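Local coordinates for peptidase M16 inactive domain family protein (Pseudomonas fluorescens, PDB 3GWB) that is of unestablished function but carries a peptidase M16 inactive domain, from a family generally assigned hydrolase activity and metal binding, at residues A[38-43]-A[117-122]; A[58-63]-A[93-98]; A[82-87]-A[109-114]. All coordinates share one frame; numbering follows the deposited sequence.

Contact 1. Residues A[38-43]-A[117-122]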
loop_
_atom_site.group_PDB
_atom_site.type_symbol
_atom_site.label_atom_id
_atom_site.label_comp_id
_atom_site.label_asym_id
_atom_site.label_seq_id
_atom_site.Cartn_x
_atom_site.Cartn_y
_atom_site.Cartn_z
ATOM N N LEU A 38 15.130 4.038 -13.950
ATOM C CA LEU A 38 15.101 5.378 -14.525
ATOM C C LEU A 38 14.104 6.163 -13.682
ATOM O O LEU A 38 12.971 5.727 -13.478
ATOM C CB LEU A 38 14.635 5.332 -15.983
ATOM C CG LEU A 38 14.323 6.658 -16.686
ATOM C CD1 LEU A 38 15.563 7.538 -16.712
ATOM C CD2 LEU A 38 13.836 6.377 -18.110
ATOM N N ARG A 39 14.523 7.319 -13.188
ATOM C CA ARG A 39 13.651 8.133 -12.361
ATOM C C ARG A 39 13.698 9.573 -12.848
ATOM O O ARG A 39 14.772 10.125 -13.090
ATOM C CB ARG A 39 14.103 8.036 -10.899
ATOM C CG ARG A 39 13.170 8.661 -9.867
ATOM C CD ARG A 39 13.738 8.428 -8.468
ATOM N NE ARG A 39 12.952 9.047 -7.398
ATOM C CZ ARG A 39 11.806 8.567 -6.928
ATOM N NH1 ARG A 39 11.290 7.451 -7.429
ATOM N NH2 ARG A 39 11.178 9.201 -5.944
ATOM N N LEU A 40 12.520 10.160 -13.024
ATOM C CA LEU A 40 12.397 11.542 -13.477
ATOM C C LEU A 40 11.791 12.352 -12.347
ATOM O O LEU A 40 10.721 12.027 -11.833
ATOM C CB LEU A 40 11.498 11.630 -14.715
ATOM C CG LEU A 40 12.090 11.357 -16.103
ATOM C CD1 LEU A 40 12.950 10.103 -16.097
ATOM C CD2 LEU A 40 10.950 11.233 -17.108
ATOM N N ILE A 41 12.491 13.403 -11.948
ATOM C CA ILE A 41 12.009 14.255 -10.880
ATOM C C ILE A 41 11.717 15.626 -11.467
ATOM O O ILE A 41 12.627 16.289 -11.960
ATOM C CB ILE A 41 13.064 14.408 -9.749
ATOM C CG1 ILE A 41 13.437 13.041 -9.161
ATOM C CG2 ILE A 41 12.491 15.258 -8.638
ATOM C CD1 ILE A 41 14.199 12.133 -10.114
ATOM N N PHE A 42 10.453 16.038 -11.432
ATOM C CA PHE A 42 10.038 17.337 -11.958
ATOM C C PHE A 42 9.703 18.273 -10.809
ATOM O O PHE A 42 9.227 17.831 -9.766
ATOM C CB PHE A 42 8.759 17.218 -12.810
ATOM C CG PHE A 42 8.885 16.309 -14.001
ATOM C CD1 PHE A 42 9.120 16.830 -15.256
ATOM C CD2 PHE A 42 8.741 14.926 -13.859
ATOM C CE1 PHE A 42 9.209 16.000 -16.364
ATOM C CE2 PHE A 42 8.831 14.085 -14.967
ATOM C CZ PHE A 42 9.065 14.623 -16.220
ATOM N N ALA A 43 9.960 19.562 -10.998
ATOM C CA ALA A 43 9.585 20.559 -10.000
ATOM C C ALA A 43 8.112 20.814 -10.334
ATOM O O ALA A 43 7.740 21.897 -10.811
ATOM C CB ALA A 43 10.399 21.828 -10.183
ATOM N N GLU A 117 6.378 8.281 -24.075
ATOM C CA GLU A 117 5.061 8.692 -24.535
ATOM C C GLU A 117 4.154 9.019 -23.348
ATOM O O GLU A 117 3.469 10.037 -23.342
ATOM C CB GLU A 117 4.430 7.580 -25.380
ATOM C CG GLU A 117 3.085 7.946 -25.993
ATOM C CD GLU A 117 3.199 8.525 -27.395
ATOM O OE1 GLU A 117 3.695 7.815 -28.299
ATOM O OE2 GLU A 117 2.786 9.686 -27.601
ATOM N N VAL A 118 4.154 8.153 -22.344
ATOM C CA VAL A 118 3.324 8.353 -21.156
ATOM C C VAL A 118 3.641 9.662 -20.416
ATOM O O VAL A 118 2.742 10.450 -20.097
ATOM C CB VAL A 118 3.466 7.147 -20.175
ATOM C CG1 VAL A 118 2.943 7.512 -18.790
ATOM C CG2 VAL A 118 2.687 5.948 -20.717
ATOM N N VAL A 119 4.917 9.913 -20.159
ATOM C CA VAL A 119 5.285 11.119 -19.437
ATOM C C VAL A 119 5.322 12.376 -20.302
ATOM O O VAL A 119 4.979 13.453 -19.830
ATOM C CB VAL A 119 6.648 10.938 -18.729
ATOM C CG1 VAL A 119 6.963 12.147 -17.858
ATOM C CG2 VAL A 119 6.621 9.664 -17.886
ATOM N N GLY A 120 5.704 12.244 -21.568
ATOM C CA GLY A 120 5.779 13.420 -22.425
ATOM C C GLY A 120 4.563 13.778 -23.267
ATOM O O GLY A 120 4.370 14.947 -23.616
ATOM N N LYS A 121 3.738 12.795 -23.615
ATOM C CA LYS A 121 2.561 13.074 -24.433
ATOM C C LYS A 121 1.279 12.427 -23.915
ATOM O O LYS A 121 0.607 11.691 -24.634
ATOM C CB LYS A 121 2.816 12.630 -25.872
ATOM C CG LYS A 121 4.016 13.318 -26.528
ATOM C CD LYS A 121 4.266 12.782 -27.931
ATOM C CE LYS A 121 5.448 13.479 -28.607
ATOM N NZ LYS A 121 6.724 13.335 -27.841
ATOM N N PRO A 122 0.928 12.681 -22.651
ATOM C CA PRO A 122 -0.301 12.086 -22.117
ATOM C C PRO A 122 -1.520 12.713 -22.809
ATOM O O PRO A 122 -1.478 13.882 -23.209
ATOM C CB PRO A 122 -0.228 12.440 -20.636
ATOM C CG PRO A 122 0.466 13.776 -20.661
ATOM C CD PRO A 122 1.584 13.538 -21.647
#

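Contact 2. Residues A[58-63]-A[93-98]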
loop_
_atom_site.group_PDB
_atom_site.type_symbol
_atom_site.label_atom_id
_atom_site.label_comp_id
_atom_site.label_asym_id
_atom_site.label_seq_id
_atom_site.Cartn_x
_atom_site.Cartn_y
_atom_site.Cartn_z
ATOM N N LEU A 58 -3.199 15.771 -9.668
ATOM C CA LEU A 58 -4.093 15.211 -10.670
ATOM C C LEU A 58 -3.366 14.991 -11.996
ATOM O O LEU A 58 -3.553 13.969 -12.655
ATOM C CB LEU A 58 -5.288 16.144 -10.862
ATOM C CG LEU A 58 -6.501 15.629 -11.637
ATOM C CD1 LEU A 58 -6.913 14.245 -11.145
ATOM C CD2 LEU A 58 -7.644 16.633 -11.462
ATOM N N THR A 59 -2.529 15.944 -12.388
ATOM C CA THR A 59 -1.794 15.814 -13.636
ATOM C C THR A 59 -0.870 14.602 -13.546
ATOM O O THR A 59 -0.807 13.789 -14.468
ATOM C CB THR A 59 -0.942 17.078 -13.942
ATOM O OG1 THR A 59 -1.789 18.230 -14.005
ATOM C CG2 THR A 59 -0.228 16.933 -15.290
ATOM N N ASN A 60 -0.163 14.473 -12.428
ATOM C CA ASN A 60 0.758 13.360 -12.250
ATOM C C ASN A 60 0.057 12.006 -12.251
ATOM O O ASN A 60 0.607 11.013 -12.724
ATOM C CB ASN A 60 1.555 13.537 -10.955
ATOM C CG ASN A 60 2.576 12.438 -10.752
ATOM O OD1 ASN A 60 2.296 11.425 -10.114
ATOM N ND2 ASN A 60 3.762 12.624 -11.311
ATOM N N ALA A 61 -1.161 11.969 -11.729
ATOM C CA ALA A 61 -1.925 10.734 -11.670
ATOM C C ALA A 61 -2.478 10.348 -13.034
ATOM O O ALA A 61 -2.686 9.167 -13.308
ATOM C CB ALA A 61 -3.077 10.884 -10.679
HETATM N N MSE A 62 -2.709 11.342 -13.887
HETATM C CA MSE A 62 -3.272 11.096 -15.216
HETATM C C MSE A 62 -2.265 10.716 -16.307
HETATM O O MSE A 62 -2.664 10.348 -17.414
HETATM C CB MSE A 62 -4.064 12.328 -15.666
HETATM C CG MSE A 62 -5.343 12.613 -14.858
HETATM SE SE MSE A 62 -6.724 11.556 -15.345
HETATM C CE MSE A 62 -6.967 12.148 -17.044
ATOM N N LEU A 63 -0.973 10.789 -16.001
ATOM C CA LEU A 63 0.060 10.477 -16.987
ATOM C C LEU A 63 -0.129 9.139 -17.684
ATOM O O LEU A 63 -0.186 9.078 -18.913
ATOM C CB LEU A 63 1.449 10.513 -16.339
ATOM C CG LEU A 63 1.887 11.838 -15.699
ATOM C CD1 LEU A 63 3.278 11.679 -15.105
ATOM C CD2 LEU A 63 1.886 12.954 -16.740
ATOM N N ASP A 93 7.032 19.629 -3.193
ATOM C CA ASP A 93 7.924 20.320 -4.115
ATOM C C ASP A 93 8.378 19.530 -5.338
ATOM O O ASP A 93 9.072 20.064 -6.194
ATOM C CB ASP A 93 9.135 20.914 -3.358
ATOM C CG ASP A 93 9.925 19.879 -2.588
ATOM O OD1 ASP A 93 9.454 18.729 -2.466
ATOM O OD2 ASP A 93 11.026 20.222 -2.093
HETATM N N MSE A 94 7.979 18.267 -5.443
HETATM C CA MSE A 94 8.355 17.472 -6.605
HETATM C C MSE A 94 7.256 16.508 -7.037
HETATM O O MSE A 94 6.304 16.252 -6.298
HETATM C CB MSE A 94 9.656 16.686 -6.348
HETATM C CG MSE A 94 9.648 15.760 -5.128
HETATM SE SE MSE A 94 11.050 14.587 -5.081
HETATM C CE MSE A 94 12.406 15.658 -4.644
ATOM N N ALA A 95 7.391 16.010 -8.259
ATOM C CA ALA A 95 6.472 15.039 -8.839
ATOM C C ALA A 95 7.400 14.068 -9.553
ATOM O O ALA A 95 8.396 14.481 -10.154
ATOM C CB ALA A 95 5.525 15.707 -9.835
ATOM N N VAL A 96 7.080 12.783 -9.493
ATOM C CA VAL A 96 7.948 11.794 -10.106
ATOM C C VAL A 96 7.258 10.820 -11.046
ATOM O O VAL A 96 6.050 10.584 -10.963
ATOM C CB VAL A 96 8.678 10.965 -9.015
ATOM C CG1 VAL A 96 9.279 11.902 -7.959
ATOM C CG2 VAL A 96 7.709 9.999 -8.354
ATOM N N ALA A 97 8.058 10.290 -11.961
ATOM C CA ALA A 97 7.629 9.286 -12.915
ATOM C C ALA A 97 8.856 8.384 -12.969
ATOM O O ALA A 97 9.983 8.862 -13.167
ATOM C CB ALA A 97 7.347 9.899 -14.260
ATOM N N SER A 98 8.647 7.088 -12.773
ATOM C CA SER A 98 9.756 6.146 -12.760
ATOM C C SER A 98 9.490 4.881 -13.560
ATOM O O SER A 98 8.342 4.501 -13.797
ATOM C CB SER A 98 10.104 5.757 -11.316
ATOM O OG SER A 98 9.021 5.104 -10.668
#

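Contact 3. Residues A[82-87]-A[109-114]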
loop_
_atom_site.group_PDB
_atom_site.type_symbol
_atom_site.label_atom_id
_atom_site.label_comp_id
_atom_site.label_asym_id
_atom_site.label_seq_id
_atom_site.Cartn_x
_atom_site.Cartn_y
_atom_site.Cartn_z
ATOM N N LEU A 82 6.546 -6.415 -21.002
ATOM C CA LEU A 82 7.969 -6.181 -21.223
ATOM C C LEU A 82 8.794 -6.419 -19.960
ATOM O O LEU A 82 10.024 -6.306 -19.974
ATOM C CB LEU A 82 8.177 -4.744 -21.714
ATOM C CG LEU A 82 7.545 -4.427 -23.075
ATOM C CD1 LEU A 82 7.644 -2.936 -23.374
ATOM C CD2 LEU A 82 8.251 -5.245 -24.156
ATOM N N GLY A 83 8.109 -6.740 -18.869
ATOM C CA GLY A 83 8.793 -6.990 -17.618
ATOM C C GLY A 83 9.198 -5.710 -16.916
ATOM O O GLY A 83 10.083 -5.716 -16.059
ATOM N N ALA A 84 8.536 -4.613 -17.267
ATOM C CA ALA A 84 8.842 -3.308 -16.683
ATOM C C ALA A 84 7.734 -2.786 -15.778
ATOM O O ALA A 84 6.555 -3.089 -15.983
ATOM C CB ALA A 84 9.114 -2.291 -17.798
ATOM N N ASP A 85 8.114 -1.985 -14.788
ATOM C CA ASP A 85 7.141 -1.402 -13.875
ATOM C C ASP A 85 7.174 0.125 -13.931
ATOM O O ASP A 85 8.238 0.731 -13.942
ATOM C CB ASP A 85 7.394 -1.869 -12.444
ATOM C CG ASP A 85 6.391 -1.287 -11.458
ATOM O OD1 ASP A 85 6.757 -0.342 -10.722
ATOM O OD2 ASP A 85 5.231 -1.765 -11.429
ATOM N N PHE A 86 5.995 0.735 -13.962
ATOM C CA PHE A 86 5.877 2.187 -14.019
ATOM C C PHE A 86 5.530 2.691 -12.631
ATOM O O PHE A 86 4.741 2.067 -11.917
ATOM C CB PHE A 86 4.772 2.593 -15.014
ATOM C CG PHE A 86 4.482 4.073 -15.042
ATOM C CD1 PHE A 86 5.360 4.962 -15.660
ATOM C CD2 PHE A 86 3.339 4.581 -14.422
ATOM C CE1 PHE A 86 5.107 6.338 -15.668
ATOM C CE2 PHE A 86 3.076 5.954 -14.421
ATOM C CZ PHE A 86 3.963 6.833 -15.043
ATOM N N GLY A 87 6.128 3.811 -12.245
ATOM C CA GLY A 87 5.844 4.390 -10.942
ATOM C C GLY A 87 5.604 5.887 -11.057
ATOM O O GLY A 87 6.142 6.534 -11.955
ATOM N N GLU A 109 14.044 -1.095 -25.030
ATOM C CA GLU A 109 13.722 -0.148 -26.093
ATOM C C GLU A 109 12.218 0.097 -26.193
ATOM O O GLU A 109 11.779 1.242 -26.162
ATOM C CB GLU A 109 14.325 -0.612 -27.422
ATOM C CG GLU A 109 15.750 -0.089 -27.585
ATOM C CD GLU A 109 16.445 -0.581 -28.836
ATOM O OE1 GLU A 109 15.761 -0.847 -29.848
ATOM O OE2 GLU A 109 17.689 -0.680 -28.807
ATOM N N PRO A 110 11.408 -0.971 -26.300
ATOM C CA PRO A 110 9.949 -0.807 -26.389
ATOM C C PRO A 110 9.394 -0.172 -25.108
ATOM O O PRO A 110 8.504 0.675 -25.157
ATOM C CB PRO A 110 9.451 -2.241 -26.562
ATOM C CG PRO A 110 10.577 -2.899 -27.284
ATOM C CD PRO A 110 11.785 -2.373 -26.552
ATOM N N ALA A 111 9.930 -0.587 -23.962
ATOM C CA ALA A 111 9.488 -0.064 -22.674
ATOM C C ALA A 111 9.781 1.430 -22.528
ATOM O O ALA A 111 8.970 2.172 -21.979
ATOM C CB ALA A 111 10.149 -0.838 -21.536
ATOM N N LEU A 112 10.936 1.864 -23.021
ATOM C CA LEU A 112 11.306 3.275 -22.930
ATOM C C LEU A 112 10.490 4.143 -23.874
ATOM O O LEU A 112 10.190 5.297 -23.560
ATOM C CB LEU A 112 12.801 3.448 -23.203
ATOM C CG LEU A 112 13.684 2.938 -22.064
ATOM C CD1 LEU A 112 15.104 2.751 -22.575
ATOM C CD2 LEU A 112 13.634 3.912 -20.892
ATOM N N LYS A 113 10.134 3.597 -25.032
ATOM C CA LYS A 113 9.317 4.340 -25.986
ATOM C C LYS A 113 7.943 4.582 -25.382
ATOM O O LYS A 113 7.373 5.664 -25.529
ATOM C CB LYS A 113 9.160 3.568 -27.294
ATOM C CG LYS A 113 10.417 3.525 -28.134
ATOM C CD LYS A 113 10.157 2.866 -29.485
ATOM C CE LYS A 113 9.151 3.658 -30.309
ATOM N NZ LYS A 113 8.945 3.059 -31.666
ATOM N N LEU A 114 7.413 3.573 -24.695
ATOM C CA LEU A 114 6.108 3.702 -24.061
ATOM C C LEU A 114 6.198 4.686 -22.894
ATOM O O LEU A 114 5.318 5.528 -22.708
ATOM C CB LEU A 114 5.621 2.335 -23.558
ATOM C CG LEU A 114 4.321 2.302 -22.744
ATOM C CD1 LEU A 114 3.185 2.965 -23.528
ATOM C CD2 LEU A 114 3.977 0.852 -22.410
#

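Contact 1. Residues A[38-43]-A[117-122]
Val119, whose side chain meets Phe42 and Leu40, sits in the last helical turn, closed by Lys121 N donating to Glu117 O at 2.8 Å; Lys121 itself has left helical geometry. The motif is a helix laid on one face of a mixed beta sheet: the end of helix 105-120 covers strand 35-42. Leu40 and Phe42, two residues apart, both point to the helix; Arg39 and Ile41 lie on the other face, where they touch helix 365-377. The backbones stay apart, with 9.3 Å between CA of Leu40 and CA of Val119; 91 Å² is buried, and the contacts within 4.5 Å are all between apolar side chains. With CG1 of Val119 anti to the backbone N (chi1 -174°), this branch is the one that meets both strand residues. Val119 CG1 approaches the far end of the Phe42 ring obliquely, 4.0 Å from Phe42 CE2. Tyr192 also meets this ring, with the two planes at about 35°, and Leu221 touches both Phe42 and Val119. The carbonyl oxygen of Val119 is hydrogen-bonded to His188 NE2. The same Val119 CG1 lies 3.6 Å from CZ of Phe42 and 4.2 Å from CD2 of Leu40.

Contact 2. Residues A[58-63]-A[93-98]
Asn60 swings its CG anti to the backbone N (chi1 -177°), which carries the amide away from helix 55-62 and across to strand 95-102, above the peptide joining Ala95 to Val96; chi2 (-92°) turns the amide roughly at right angles to the chain leading to it. There Asn60 ND2 donates to Val96 O at 3.1 Å, and the bond is nearly straight, with an N-H...O angle of 175°. The acceptor lies in the amide plane of Asn60, whereas seen from Val96 the donor sits above the carbonyl plane and not on a lone pair. ND2 is also hydrogen-bonded to Tyr192 OH, its strongest polar partner, so two acceptors fix the rotation of the amide. Ala95 CB, also touched by Tyr192, packs 3.8 Å from Asn60 ND2. Val96 directs its side chain away and takes part through its backbone. With an alanine here instead of Asn60 the amide is gone, and Val96 O and Tyr192 OH would probably lose the donor they share, leaving a gap beside Ala95. By sequence comparison, Asn60-Ala61 probably occupies the position of the Glu-His pair that closes the HXXEH zinc motif of active M16 peptidases. Asn60 here serves as a neutral donor to the strand, consistent with a domain that lacks the zinc-peptidase chemistry.

Contact 3. Residues A[82-87]-A[109-114]
Leu82 rests its CD1 methyl on the backbone of helix 105-120 where Pro110 joins Ala111, 3.3 Å from Ala111 N. The fit is tight, since Leu82 CD1 to Ala111 CA is 3.5 Å, less than usual van der Waals contact. Leu82 CD1 also touches both neighbouring side chains, lying 3.7 Å from Pro110 CB and the same distance from Ala111 CB. The other methyl, Leu82 CD2, adds a looser approach of 4.0 Å to Pro110 CB, the two side chains meeting at a slant. On the strand side of this patch, Ala84 CB faces Ala111 CB at 4.1 Å. Between Leu82 and Ala84 the chain turns through Gly83, whose positive phi (79°) and two bonds back into the preceding helical turn define a Schellman motif. This C-terminal cap ends helix 72-80 and leads into strand 85-90, an outermost strand of the mixed sheet. Further out, backbone bonds of Asp85 with Arg100 and Gly87 with Ser98 hold that strand to 95-102, and Ala84 touches Leu99 and Ser101. Helix 105-120 is kinked at Pro110, which has no N-H for a bond to the turn before. Leu112 points away from Leu82 and packs on Leu99 and on Ile213 of helix 207-220.

All three contacts bring helices onto the same mixed sheet. Contacts 1 and 2 are buried, with centres about 8 Å apart, and are joined by backbone pairing of strands 35-42 and 95-102: Leu40 N lies 2.9 Å from Ala97 O. Contact 3, centred about 24 Å from the middle of the chain, is only partly buried and involves the turn leading into edge strand 85-90. Contacts 1 and 3 share helix 105-120, near its end and at its kink respectively, and Phe86 bridges them by touching Val118 and Val119. Both are apolar, whereas contact 2, between helix 55-62 and strand 95-102, relies on a buried amide. Tyr192 connects the buried pair, meeting Phe42 with its ring and Asn60 with its hydroxyl.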